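Local structure of phenylalanine--tRNA ligase beta subunit (Pyrococcus horikoshii, 2CXI) at residues D330-M333 with D337-E340; Y312-E315 with R320-L323; L296-G301 with E340-A345; R56-S61 with A66-W71. The protein forms, with the alpha subunit, the tetrameric ligase that joins phenylalanine to tRNA(Phe) using ATP, the N-terminal part of the beta subunit carrying its amino acid-editing domain. One frame throughout, in Å; residues are numbered along the deposited sequence. Where two conformers were deposited one is given.

Contact 1 (D330-M333 with D337-E340); sequences DDIM and DILE
D337 reaches from the first turn of helix 335-346 back to the loop that leads into it, where it meets D331, I332 and M333. Its CB starts this path beside CG2 of I332, 4.5 Å away. CG stands anti to the carbonyl carbon (chi1 -56°), which brings the carboxylate to the loop backbone. CG then lies 4.0 Å from D331 O. OD2 accepts the backbone N-H of the selenomethionine M333, with D337 OD2 to M333 N at 2.8 Å and an N-H...O angle of 156°. The donor comes in on the anti side, 21° out of the carboxylate plane. OD2 also takes the backbone N of H334, and water 1 donates to D337 OD2 at 2.7 Å. The same water donates to D331 O at 2.8 Å, so it ties the acid to the loop a second way.

This loop and the start of helix 335-346 belong to the B5 domain; D331 of the loop and D337 and E340 of the helix are predicted ligands of a magnesium ion shared with the alpha subunit. D331 OD2 and D337 OD1 stand 6.3 Å apart, and D331 pairs with R329. An alanine in place of D337 would probably leave the N-H groups of M333 and H334 without their acceptor and let the loop shift against the helix.

Beside these polar groups the contact turns apolar. CG2 of I332 touches CD1 of I338 at 3.9 Å, the two side chains crossing at about a right angle. F283 and Y312 also pack on both isoleucines.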
loop_
_atom_site.group_PDB
_atom_site.type_symbol
_atom_site.label_atom_id
_atom_site.label_comp_id
_atom_site.label_asym_id
_atom_site.label_seq_id
_atom_site.Cartn_x
_atom_site.Cartn_y
_atom_site.Cartn_z
ATOM N N ASP A 330 -15.336 -31.270 -17.084
ATOM C CA ASP A 330 -14.612 -32.194 -16.236
ATOM C C ASP A 330 -15.246 -33.595 -16.275
ATOM O O ASP A 330 -15.001 -34.417 -15.389
ATOM C CB ASP A 330 -14.430 -31.645 -14.792
ATOM C CG ASP A 330 -15.685 -31.805 -13.920
ATOM O OD1 ASP A 330 -16.785 -32.126 -14.473
ATOM O OD2 ASP A 330 -15.658 -31.619 -12.667
ATOM N N ASP A 331 -16.033 -33.868 -17.318
ATOM C CA ASP A 331 -16.709 -35.143 -17.471
ATOM C C ASP A 331 -15.884 -36.215 -18.182
ATOM O O ASP A 331 -16.270 -37.381 -18.165
ATOM C CB ASP A 331 -18.020 -34.981 -18.263
ATOM C CG ASP A 331 -17.801 -34.392 -19.643
ATOM O OD1 ASP A 331 -17.070 -33.363 -19.754
ATOM O OD2 ASP A 331 -18.318 -34.889 -20.680
ATOM N N ILE A 332 -14.781 -35.841 -18.819
ATOM C CA ILE A 332 -13.963 -36.799 -19.560
ATOM C C ILE A 332 -13.054 -37.555 -18.596
ATOM O O ILE A 332 -12.303 -36.932 -17.839
ATOM C CB ILE A 332 -13.153 -36.089 -20.646
ATOM C CG1 ILE A 332 -14.089 -35.528 -21.725
ATOM C CG2 ILE A 332 -12.152 -37.051 -21.288
ATOM C CD1 ILE A 332 -13.421 -34.522 -22.613
HETATM N N MSE A 333 -13.156 -38.890 -18.599
HETATM C CA MSE A 333 -12.381 -39.759 -17.689
HETATM C C MSE A 333 -11.767 -40.947 -18.437
HETATM O O MSE A 333 -10.630 -41.332 -18.186
HETATM C CB MSE A 333 -13.285 -40.305 -16.580
HETATM C CG MSE A 333 -13.105 -39.718 -15.194
HETATM SE SE MSE A 333 -14.726 -39.904 -14.092
HETATM C CE MSE A 333 -13.861 -40.307 -12.412
ATOM N N ASP A 337 -15.465 -42.058 -23.273
ATOM C CA ASP A 337 -16.015 -40.680 -23.286
ATOM C C ASP A 337 -15.671 -39.943 -24.601
ATOM O O ASP A 337 -16.494 -39.187 -25.098
ATOM C CB ASP A 337 -15.555 -39.841 -22.073
ATOM C CG ASP A 337 -15.890 -40.477 -20.748
ATOM O OD1 ASP A 337 -16.999 -41.027 -20.606
ATOM O OD2 ASP A 337 -15.098 -40.478 -19.781
ATOM N N ILE A 338 -14.446 -40.150 -25.124
ATOM C CA ILE A 338 -14.089 -39.628 -26.438
ATOM C C ILE A 338 -14.971 -40.279 -27.499
ATOM O O ILE A 338 -15.472 -39.607 -28.409
ATOM C CB ILE A 338 -12.599 -39.867 -26.767
ATOM C CG1 ILE A 338 -11.690 -39.441 -25.578
ATOM C CG2 ILE A 338 -12.226 -39.118 -28.045
ATOM C CD1 ILE A 338 -11.939 -37.929 -25.070
ATOM N N LEU A 339 -15.142 -41.601 -27.367
ATOM C CA LEU A 339 -15.981 -42.351 -28.314
ATOM C C LEU A 339 -17.406 -41.813 -28.354
ATOM O O LEU A 339 -18.010 -41.670 -29.432
ATOM C CB LEU A 339 -15.984 -43.860 -27.944
ATOM C CG LEU A 339 -17.001 -44.766 -28.693
ATOM C CD1 LEU A 339 -16.801 -44.726 -30.206
ATOM C CD2 LEU A 339 -16.882 -46.225 -28.126
ATOM N N GLU A 340 -17.953 -41.514 -27.181
ATOM C CA GLU A 340 -19.312 -40.940 -27.110
ATOM C C GLU A 340 -19.419 -39.633 -27.882
ATOM O O GLU A 340 -20.377 -39.402 -28.607
ATOM C CB GLU A 340 -19.729 -40.714 -25.643
ATOM C CG GLU A 340 -21.228 -40.575 -25.417
ATOM C CD GLU A 340 -21.979 -41.875 -25.726
ATOM O OE1 GLU A 340 -21.368 -42.970 -25.683
ATOM O OE2 GLU A 340 -23.192 -41.824 -25.996
HETATM O O HOH W 1 -16.570 -40.127 -17.523
#

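Contact 2 (Y312-E315 with R320-L323)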
loop_
_atom_site.group_PDB
_atom_site.type_symbol
_atom_site.label_atom_id
_atom_site.label_comp_id
_atom_site.label_asym_id
_atom_site.label_seq_id
_atom_site.Cartn_x
_atom_site.Cartn_y
_atom_site.Cartn_z
ATOM N N TYR A 312 -12.787 -30.036 -29.481
ATOM C CA TYR A 312 -11.447 -30.537 -29.160
ATOM C C TYR A 312 -10.394 -29.962 -30.090
ATOM O O TYR A 312 -10.638 -29.774 -31.276
ATOM C CB TYR A 312 -11.313 -32.072 -29.264
ATOM C CG TYR A 312 -12.095 -32.902 -28.283
ATOM C CD1 TYR A 312 -11.486 -33.426 -27.121
ATOM C CD2 TYR A 312 -13.421 -33.241 -28.558
ATOM C CE1 TYR A 312 -12.212 -34.227 -26.233
ATOM C CE2 TYR A 312 -14.145 -34.044 -27.670
ATOM C CZ TYR A 312 -13.544 -34.542 -26.545
ATOM O OH TYR A 312 -14.279 -35.342 -25.695
ATOM N N GLU A 313 -9.197 -29.754 -29.549
ATOM C CA GLU A 313 -8.024 -29.651 -30.388
ATOM C C GLU A 313 -7.511 -31.052 -30.605
ATOM O O GLU A 313 -7.510 -31.861 -29.682
ATOM C CB GLU A 313 -6.924 -28.777 -29.771
ATOM C CG GLU A 313 -5.655 -28.759 -30.611
ATOM C CD GLU A 313 -4.542 -28.003 -29.923
ATOM O OE1 GLU A 313 -4.601 -26.763 -29.920
ATOM O OE2 GLU A 313 -3.628 -28.663 -29.391
ATOM N N VAL A 314 -7.093 -31.351 -31.828
ATOM C CA VAL A 314 -6.740 -32.724 -32.204
ATOM C C VAL A 314 -5.420 -32.703 -32.999
ATOM O O VAL A 314 -5.336 -32.036 -34.035
ATOM C CB VAL A 314 -7.830 -33.377 -33.129
ATOM C CG1 VAL A 314 -7.434 -34.810 -33.468
ATOM C CG2 VAL A 314 -9.241 -33.310 -32.510
ATOM N N GLU A 315 -4.426 -33.422 -32.479
ATOM C CA GLU A 315 -3.133 -33.626 -33.124
ATOM C C GLU A 315 -2.925 -35.131 -33.279
ATOM O O GLU A 315 -2.780 -35.837 -32.290
ATOM C CB GLU A 315 -1.991 -33.019 -32.282
ATOM C CG GLU A 315 -0.637 -33.689 -32.534
ATOM C CD GLU A 315 0.544 -32.931 -31.926
ATOM O OE1 GLU A 315 1.077 -33.375 -30.862
ATOM O OE2 GLU A 315 0.936 -31.892 -32.521
ATOM N N ARG A 320 -2.527 -42.126 -33.272
ATOM C CA ARG A 320 -3.030 -41.681 -31.972
ATOM C C ARG A 320 -3.206 -40.186 -31.803
ATOM O O ARG A 320 -2.366 -39.390 -32.228
ATOM C CB ARG A 320 -2.332 -42.342 -30.784
ATOM C CG ARG A 320 -0.990 -41.819 -30.383
ATOM C CD ARG A 320 -0.820 -41.803 -28.857
ATOM N NE ARG A 320 -1.637 -42.822 -28.188
ATOM C CZ ARG A 320 -1.768 -42.940 -26.870
ATOM N NH1 ARG A 320 -1.141 -42.100 -26.062
ATOM N NH2 ARG A 320 -2.531 -43.892 -26.355
ATOM N N ALA A 321 -4.360 -39.822 -31.241
ATOM C CA ALA A 321 -4.785 -38.442 -31.167
ATOM C C ALA A 321 -4.431 -37.868 -29.794
ATOM O O ALA A 321 -4.887 -38.357 -28.754
ATOM C CB ALA A 321 -6.278 -38.339 -31.463
ATOM N N LYS A 322 -3.574 -36.852 -29.803
ATOM C CA LYS A 322 -3.362 -36.025 -28.611
ATOM C C LYS A 322 -4.433 -34.912 -28.621
ATOM O O LYS A 322 -4.505 -34.112 -29.551
ATOM C CB LYS A 322 -1.950 -35.437 -28.618
ATOM C CG LYS A 322 -0.835 -36.441 -28.271
ATOM C CD LYS A 322 0.539 -35.701 -28.146
ATOM C CE LYS A 322 1.408 -36.336 -27.062
ATOM N NZ LYS A 322 2.219 -35.309 -26.270
ATOM N N LEU A 323 -5.273 -34.892 -27.595
ATOM C CA LEU A 323 -6.450 -33.995 -27.573
ATOM C C LEU A 323 -6.282 -32.926 -26.514
ATOM O O LEU A 323 -5.695 -33.194 -25.477
ATOM C CB LEU A 323 -7.710 -34.783 -27.205
ATOM C CG LEU A 323 -7.979 -36.025 -28.059
ATOM C CD1 LEU A 323 -9.170 -36.815 -27.449
ATOM C CD2 LEU A 323 -8.236 -35.593 -29.500
HETATM O O HOH W 2 -3.434 -31.633 -28.853
#
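The beta hairpin of strands 313-317 and 320-325 is pinned by E315 and K322, an antiparallel hydrogen-bonded pair. K322 N donates to E315 O at 2.8 Å. In return E315 N donates to K322 O at 3.0 Å. K322 O has a second donor in water 2, 2.8 Å away, which also donates to OE2 of E313. That backbone oxygen is gripped from the neighbouring strand and by a water that E313 of that strand also holds. The next pair, V314 with L323, is non-hydrogen-bonded. There CA of L323 makes a C-H...O contact to E313 O at 3.2 Å.

The hairpin forms two strands of the three-stranded antiparallel sheet of the B5 domain. Strand 320-325 is the middle one, with strand 281-286 on its other side. V314 and L323 share the face that packs on L307 of helix 300-309. Their side chains run side by side, and CG2 of V314 touches CD2 of L323 at 3.9 Å. With its CG anti to the carbonyl carbon (chi1 -53°), L323 sends CD1 to the Y312 ring, 4.1 Å from CD1 of that tyrosine. The ring meets the leucine at a slant, and its hydroxyl is hydrogen-bonded to D341.

On the other face E315 and K322 point the same way. OE1 of E315 lies 3.6 Å from CD of K322, so the acid meets the lysine's aliphatic part. K322 bends at its outer two torsions, and its NZ is 5.1 Å from E315 OE1. R320 starts away from the hairpin partner, and its guanidinium forms salt bridges with E284 and E286.

Contact 3 (L296-G301 with E340-A345)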
loop_
_atom_site.group_PDB
_atom_site.type_symbol
_atom_site.label_atom_id
_atom_site.label_comp_id
_atom_site.label_asym_id
_atom_site.label_seq_id
_atom_site.Cartn_x
_atom_site.Cartn_y
_atom_site.Cartn_z
ATOM N N LEU A 296 -17.779 -47.873 -36.881
ATOM C CA LEU A 296 -17.800 -46.958 -38.012
ATOM C C LEU A 296 -16.471 -47.014 -38.753
ATOM O O LEU A 296 -15.421 -47.154 -38.140
ATOM C CB LEU A 296 -18.102 -45.524 -37.553
ATOM C CG LEU A 296 -19.550 -45.234 -37.119
ATOM C CD1 LEU A 296 -19.642 -43.973 -36.303
ATOM C CD2 LEU A 296 -20.520 -45.173 -38.312
ATOM N N GLU A 297 -16.501 -46.891 -40.070
ATOM C CA GLU A 297 -15.240 -46.815 -40.802
ATOM C C GLU A 297 -14.915 -45.365 -41.141
ATOM O O GLU A 297 -15.162 -44.886 -42.251
ATOM C CB GLU A 297 -15.248 -47.734 -42.039
ATOM C CG GLU A 297 -14.987 -49.205 -41.694
ATOM C CD GLU A 297 -13.789 -49.403 -40.756
ATOM O OE1 GLU A 297 -12.666 -48.948 -41.090
ATOM O OE2 GLU A 297 -13.957 -50.024 -39.676
ATOM N N LEU A 298 -14.422 -44.637 -40.155
ATOM C CA LEU A 298 -14.055 -43.261 -40.384
ATOM C C LEU A 298 -12.543 -43.245 -40.383
ATOM O O LEU A 298 -11.931 -43.873 -39.521
ATOM C CB LEU A 298 -14.581 -42.380 -39.251
ATOM C CG LEU A 298 -16.087 -42.333 -39.007
ATOM C CD1 LEU A 298 -16.333 -41.832 -37.592
ATOM C CD2 LEU A 298 -16.810 -41.482 -40.048
ATOM N N ASN A 299 -11.931 -42.541 -41.338
ATOM C CA ASN A 299 -10.472 -42.472 -41.338
ATOM C C ASN A 299 -10.019 -41.462 -40.297
ATOM O O ASN A 299 -10.865 -40.812 -39.671
ATOM C CB ASN A 299 -9.895 -42.178 -42.740
ATOM C CG ASN A 299 -10.397 -40.881 -43.333
ATOM O OD1 ASN A 299 -10.348 -39.825 -42.698
ATOM N ND2 ASN A 299 -10.853 -40.944 -44.590
ATOM N N ASP A 300 -8.707 -41.313 -40.105
ATOM C CA ASP A 300 -8.207 -40.398 -39.077
ATOM C C ASP A 300 -8.649 -38.948 -39.253
ATOM O O ASP A 300 -8.959 -38.285 -38.246
ATOM C CB ASP A 300 -6.696 -40.479 -38.956
ATOM C CG ASP A 300 -6.234 -41.832 -38.470
ATOM O OD1 ASP A 300 -7.081 -42.672 -38.071
ATOM O OD2 ASP A 300 -5.037 -42.140 -38.427
ATOM N N GLY A 301 -8.663 -38.473 -40.509
ATOM C CA GLY A 301 -9.117 -37.131 -40.855
ATOM C C GLY A 301 -10.599 -36.899 -40.532
ATOM O O GLY A 301 -10.980 -35.827 -40.049
ATOM N N GLU A 340 -17.953 -41.514 -27.181
ATOM C CA GLU A 340 -19.312 -40.940 -27.110
ATOM C C GLU A 340 -19.419 -39.633 -27.882
ATOM O O GLU A 340 -20.377 -39.402 -28.607
ATOM C CB GLU A 340 -19.729 -40.714 -25.643
ATOM C CG GLU A 340 -21.228 -40.575 -25.417
ATOM C CD GLU A 340 -21.979 -41.875 -25.726
ATOM O OE1 GLU A 340 -21.368 -42.970 -25.683
ATOM O OE2 GLU A 340 -23.192 -41.824 -25.996
ATOM N N ASP A 341 -18.418 -38.768 -27.749
ATOM C CA ASP A 341 -18.488 -37.458 -28.439
ATOM C C ASP A 341 -18.395 -37.622 -29.955
ATOM O O ASP A 341 -19.018 -36.881 -30.704
ATOM C CB ASP A 341 -17.381 -36.507 -27.945
ATOM C CG ASP A 341 -17.686 -35.897 -26.582
ATOM O OD1 ASP A 341 -18.846 -35.991 -26.128
ATOM O OD2 ASP A 341 -16.821 -35.275 -25.923
ATOM N N VAL A 342 -17.582 -38.572 -30.409
ATOM C CA VAL A 342 -17.533 -38.930 -31.862
ATOM C C VAL A 342 -18.914 -39.375 -32.377
ATOM O O VAL A 342 -19.359 -38.944 -33.473
ATOM C CB VAL A 342 -16.443 -40.007 -32.151
ATOM C CG1 VAL A 342 -16.488 -40.480 -33.633
ATOM C CG2 VAL A 342 -15.049 -39.444 -31.857
ATOM N N LEU A 343 -19.588 -40.226 -31.589
ATOM C CA LEU A 343 -20.905 -40.741 -31.967
ATOM C C LEU A 343 -21.907 -39.610 -32.006
ATOM O O LEU A 343 -22.687 -39.516 -32.931
ATOM C CB LEU A 343 -21.384 -41.856 -31.011
ATOM C CG LEU A 343 -20.589 -43.156 -31.004
ATOM C CD1 LEU A 343 -21.075 -44.126 -29.908
ATOM C CD2 LEU A 343 -20.591 -43.856 -32.380
ATOM N N ILE A 344 -21.844 -38.713 -31.022
ATOM C CA ILE A 344 -22.709 -37.545 -31.003
ATOM C C ILE A 344 -22.513 -36.663 -32.230
ATOM O O ILE A 344 -23.488 -36.297 -32.897
ATOM C CB ILE A 344 -22.478 -36.708 -29.706
ATOM C CG1 ILE A 344 -22.906 -37.491 -28.451
ATOM C CG2 ILE A 344 -23.207 -35.371 -29.833
ATOM C CD1 ILE A 344 -22.525 -36.764 -27.135
ATOM N N ALA A 345 -21.253 -36.313 -32.514
ATOM C CA ALA A 345 -20.880 -35.427 -33.644
ATOM C C ALA A 345 -21.235 -36.017 -34.996
ATOM O O ALA A 345 -21.571 -35.276 -35.935
ATOM C CB ALA A 345 -19.399 -35.094 -33.613
#
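No flat group lies between L296 and L298 on one side and V342 and L343 on the other; no ring or amide face is used, and the contact is made by methyl groups alone. It belongs to the B5 domain. The chain that runs into helix 300-309 here lies against helix 335-346, the last helix of the chain. The backbones stay well apart, with CA of L296 9.2 Å from CA of L343, so the side chains span the gap.

L298 and V342 meet end to end, methyl against methyl. V342 holds CG1 anti to its backbone N (chi1 174°), and that branch is the one that meets CD1 of L298, at 4.2 Å. L306 touches both residues and widens this patch.

L296 and L343, the second pair, meet at a slant. L343 leaves its helix to the side, but its end swings inward. No hydrogen bond crosses between the two segments. Y346, one turn on from V342, also packs on L296 and L298. The outer end of the contact is a methyl pair, CD1 of L296 against CD2 of L343 at 4.0 Å.

Contact 4 (R56-S61 with A66-W71); sequences RPDLWS and ARQIKW
OD1 of D58 is gripped by R56 and by a water, and it also faces R67 of the helix across the contact. R56 NH2 donates to D58 OD1 at 2.9 Å, nearly straight at 170°. R56 NE donates to D58 OD2, also at 2.9 Å, so the guanidinium holds the carboxylate side-on with two nitrogens, one for each oxygen. The third group, NH2 of R67, forms a long salt bridge to D58 OD1 at 3.8 Å. D58 can face both arginines because its CG sits between the backbone N and the carbonyl carbon (chi1 72°).

The three charges form a buried salt-bridge network that joins the 3-10 turn that holds D58 to helix 62-72 in the N-terminal part of the chain. Water 4 completes it. It donates to D58 OD1 at 3.0 Å and accepts from R67 NE at 2.9 Å, in the guanidinium plane. Q68 NE2 adds a weak and doubtful bond to this water. The R67 guanidinium also makes a cation-pi contact with F328.

A leucine in place of R56 would probably leave the buried D58 carboxylate without its two-nitrogen grip, held more loosely by water 4 and R67. CD2 of L59 lies near the rim of one face of the R56 guanidinium. OE1 of Q68 is 2.9 Å from R56 NH2. L59 and Q68 clash in the model, so both placements are doubtful.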
loop_
_atom_site.group_PDB
_atom_site.type_symbol
_atom_site.label_atom_id
_atom_site.label_comp_id
_atom_site.label_asym_id
_atom_site.label_seq_id
_atom_site.Cartn_x
_atom_site.Cartn_y
_atom_site.Cartn_z
ATOM N N ARG A 56 -22.517 -32.025 -17.310
ATOM C CA ARG A 56 -22.020 -30.899 -18.094
ATOM C C ARG A 56 -22.759 -29.576 -17.751
ATOM O O ARG A 56 -23.636 -29.134 -18.509
ATOM C CB ARG A 56 -22.043 -31.239 -19.604
ATOM C CG ARG A 56 -20.745 -31.955 -20.081
ATOM C CD ARG A 56 -20.585 -32.100 -21.557
ATOM N NE ARG A 56 -20.321 -30.817 -22.175
ATOM C CZ ARG A 56 -19.920 -30.654 -23.425
ATOM N NH1 ARG A 56 -19.739 -31.721 -24.220
ATOM N NH2 ARG A 56 -19.701 -29.418 -23.895
ATOM N N PRO A 57 -22.389 -28.954 -16.621
ATOM C CA PRO A 57 -22.930 -27.634 -16.245
ATOM C C PRO A 57 -22.729 -26.565 -17.351
ATOM O O PRO A 57 -23.502 -25.629 -17.429
ATOM C CB PRO A 57 -22.147 -27.246 -14.963
ATOM C CG PRO A 57 -21.515 -28.522 -14.471
ATOM C CD PRO A 57 -21.457 -29.500 -15.601
ATOM N N ASP A 58 -21.721 -26.736 -18.198
ATOM C CA ASP A 58 -21.454 -25.798 -19.277
ATOM C C ASP A 58 -22.657 -25.707 -20.211
ATOM O O ASP A 58 -22.837 -24.690 -20.858
ATOM C CB ASP A 58 -20.157 -26.114 -20.042
ATOM C CG ASP A 58 -20.249 -27.338 -20.934
ATOM O OD1 ASP A 58 -20.416 -27.200 -22.167
ATOM O OD2 ASP A 58 -20.143 -28.492 -20.514
ATOM N N LEU A 59 -23.499 -26.765 -20.223
ATOM C CA LEU A 59 -24.606 -26.858 -21.154
ATOM C C LEU A 59 -25.889 -26.359 -20.568
ATOM O O LEU A 59 -26.935 -26.527 -21.209
ATOM C CB LEU A 59 -24.797 -28.319 -21.634
ATOM C CG LEU A 59 -24.115 -28.801 -22.919
ATOM C CD1 LEU A 59 -23.036 -27.879 -23.416
ATOM C CD2 LEU A 59 -23.608 -30.262 -22.914
ATOM N N TRP A 60 -25.851 -25.747 -19.388
ATOM C CA TRP A 60 -27.093 -25.376 -18.696
ATOM C C TRP A 60 -27.461 -23.921 -18.750
ATOM O O TRP A 60 -28.078 -23.402 -17.797
ATOM C CB TRP A 60 -27.078 -25.817 -17.224
ATOM C CG TRP A 60 -26.847 -27.238 -17.008
ATOM C CD1 TRP A 60 -26.945 -28.259 -17.926
ATOM C CD2 TRP A 60 -26.457 -27.839 -15.780
ATOM N NE1 TRP A 60 -26.623 -29.452 -17.333
ATOM C CE2 TRP A 60 -26.317 -29.218 -16.013
ATOM C CE3 TRP A 60 -26.195 -27.338 -14.482
ATOM C CZ2 TRP A 60 -25.932 -30.114 -15.013
ATOM C CZ3 TRP A 60 -25.803 -28.232 -13.501
ATOM C CH2 TRP A 60 -25.686 -29.606 -13.776
ATOM N N SER A 61 -27.084 -23.230 -19.832
ATOM C CA SER A 61 -27.532 -21.868 -20.028
ATOM C C SER A 61 -27.544 -21.548 -21.508
ATOM O O SER A 61 -26.961 -22.293 -22.318
ATOM C CB SER A 61 -26.588 -20.871 -19.299
ATOM O OG SER A 61 -25.339 -20.823 -19.979
ATOM N N ALA A 66 -25.774 -22.034 -27.139
ATOM C CA ALA A 66 -25.399 -21.310 -28.345
ATOM C C ALA A 66 -24.003 -21.725 -28.763
ATOM O O ALA A 66 -23.715 -21.875 -29.937
ATOM C CB ALA A 66 -25.445 -19.810 -28.079
ATOM N N ARG A 67 -23.126 -21.907 -27.786
ATOM C CA ARG A 67 -21.741 -22.278 -28.096
ATOM C C ARG A 67 -21.748 -23.644 -28.793
ATOM O O ARG A 67 -21.189 -23.787 -29.872
ATOM C CB ARG A 67 -20.912 -22.297 -26.790
ATOM C CG ARG A 67 -19.371 -22.458 -26.941
ATOM C CD ARG A 67 -18.691 -22.102 -25.608
ATOM N NE ARG A 67 -19.246 -22.935 -24.548
ATOM C CZ ARG A 67 -19.395 -22.584 -23.274
ATOM N NH1 ARG A 67 -19.013 -21.379 -22.821
ATOM N NH2 ARG A 67 -19.922 -23.474 -22.440
ATOM N N GLN A 68 -22.434 -24.630 -28.217
ATOM C CA GLN A 68 -22.533 -25.931 -28.857
ATOM C C GLN A 68 -23.078 -25.870 -30.254
ATOM O O GLN A 68 -22.538 -26.512 -31.167
ATOM C CB GLN A 68 -23.463 -26.862 -28.105
ATOM C CG GLN A 68 -22.775 -28.079 -27.762
ATOM C CD GLN A 68 -22.179 -27.774 -26.467
ATOM O OE1 GLN A 68 -21.070 -28.204 -26.136
ATOM N NE2 GLN A 68 -22.911 -26.953 -25.706
ATOM N N ILE A 69 -24.179 -25.150 -30.406
ATOM C CA ILE A 69 -24.790 -24.997 -31.731
ATOM C C ILE A 69 -23.828 -24.347 -32.729
ATOM O O ILE A 69 -23.783 -24.750 -33.892
ATOM C CB ILE A 69 -26.143 -24.276 -31.611
ATOM C CG1 ILE A 69 -27.117 -25.177 -30.851
ATOM C CG2 ILE A 69 -26.734 -23.895 -33.011
ATOM C CD1 ILE A 69 -28.391 -24.411 -30.363
ATOM N N LYS A 70 -23.089 -23.324 -32.300
ATOM C CA LYS A 70 -22.124 -22.679 -33.213
ATOM C C LYS A 70 -21.107 -23.708 -33.733
ATOM O O LYS A 70 -20.763 -23.708 -34.925
ATOM C CB LYS A 70 -21.389 -21.490 -32.543
ATOM C CG LYS A 70 -22.251 -20.187 -32.504
ATOM C CD LYS A 70 -21.450 -18.968 -32.069
ATOM C CE LYS A 70 -21.105 -19.032 -30.594
ATOM N NZ LYS A 70 -20.639 -17.638 -30.160
ATOM N N TRP A 71 -20.609 -24.569 -32.842
ATOM C CA TRP A 71 -19.684 -25.638 -33.235
ATOM C C TRP A 71 -20.362 -26.699 -34.114
ATOM O O TRP A 71 -19.809 -27.125 -35.153
ATOM C CB TRP A 71 -19.038 -26.271 -31.977
ATOM C CG TRP A 71 -17.655 -25.751 -31.714
ATOM C CD1 TRP A 71 -16.493 -26.391 -31.975
ATOM C CD2 TRP A 71 -17.296 -24.482 -31.127
ATOM N NE1 TRP A 71 -15.418 -25.605 -31.588
ATOM C CE2 TRP A 71 -15.891 -24.432 -31.057
ATOM C CE3 TRP A 71 -18.032 -23.377 -30.647
ATOM C CZ2 TRP A 71 -15.192 -23.311 -30.556
ATOM C CZ3 TRP A 71 -17.340 -22.265 -30.130
ATOM C CH2 TRP A 71 -15.935 -22.247 -30.092
HETATM O O HOH W 3 -18.669 -30.614 -26.730
HETATM O O HOH W 4 -20.750 -25.383 -24.562
#

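Contacts 1, 2 and 3 all lie in the B5 domain, their centres 13 to 14 Å apart. Contacts 1 and 3 use successive parts of helix 335-346 and share E340. Y312 of contact 2 joins them: its OH probably bonds to OD2 of D341 at 2.6 Å and packs on CD1 of I332 at 3.3 Å. Contact 4 comes from the N-terminal part of the chain. It touches contact 1 where CD of R56 lies 3.7 Å from OD2 of D331, while its nearest atoms are about 6 Å from contact 2. R329 forms salt bridges with both D331 and D341, linking two of the four predicted magnesium ligands, and lies close to R56 of contact 4.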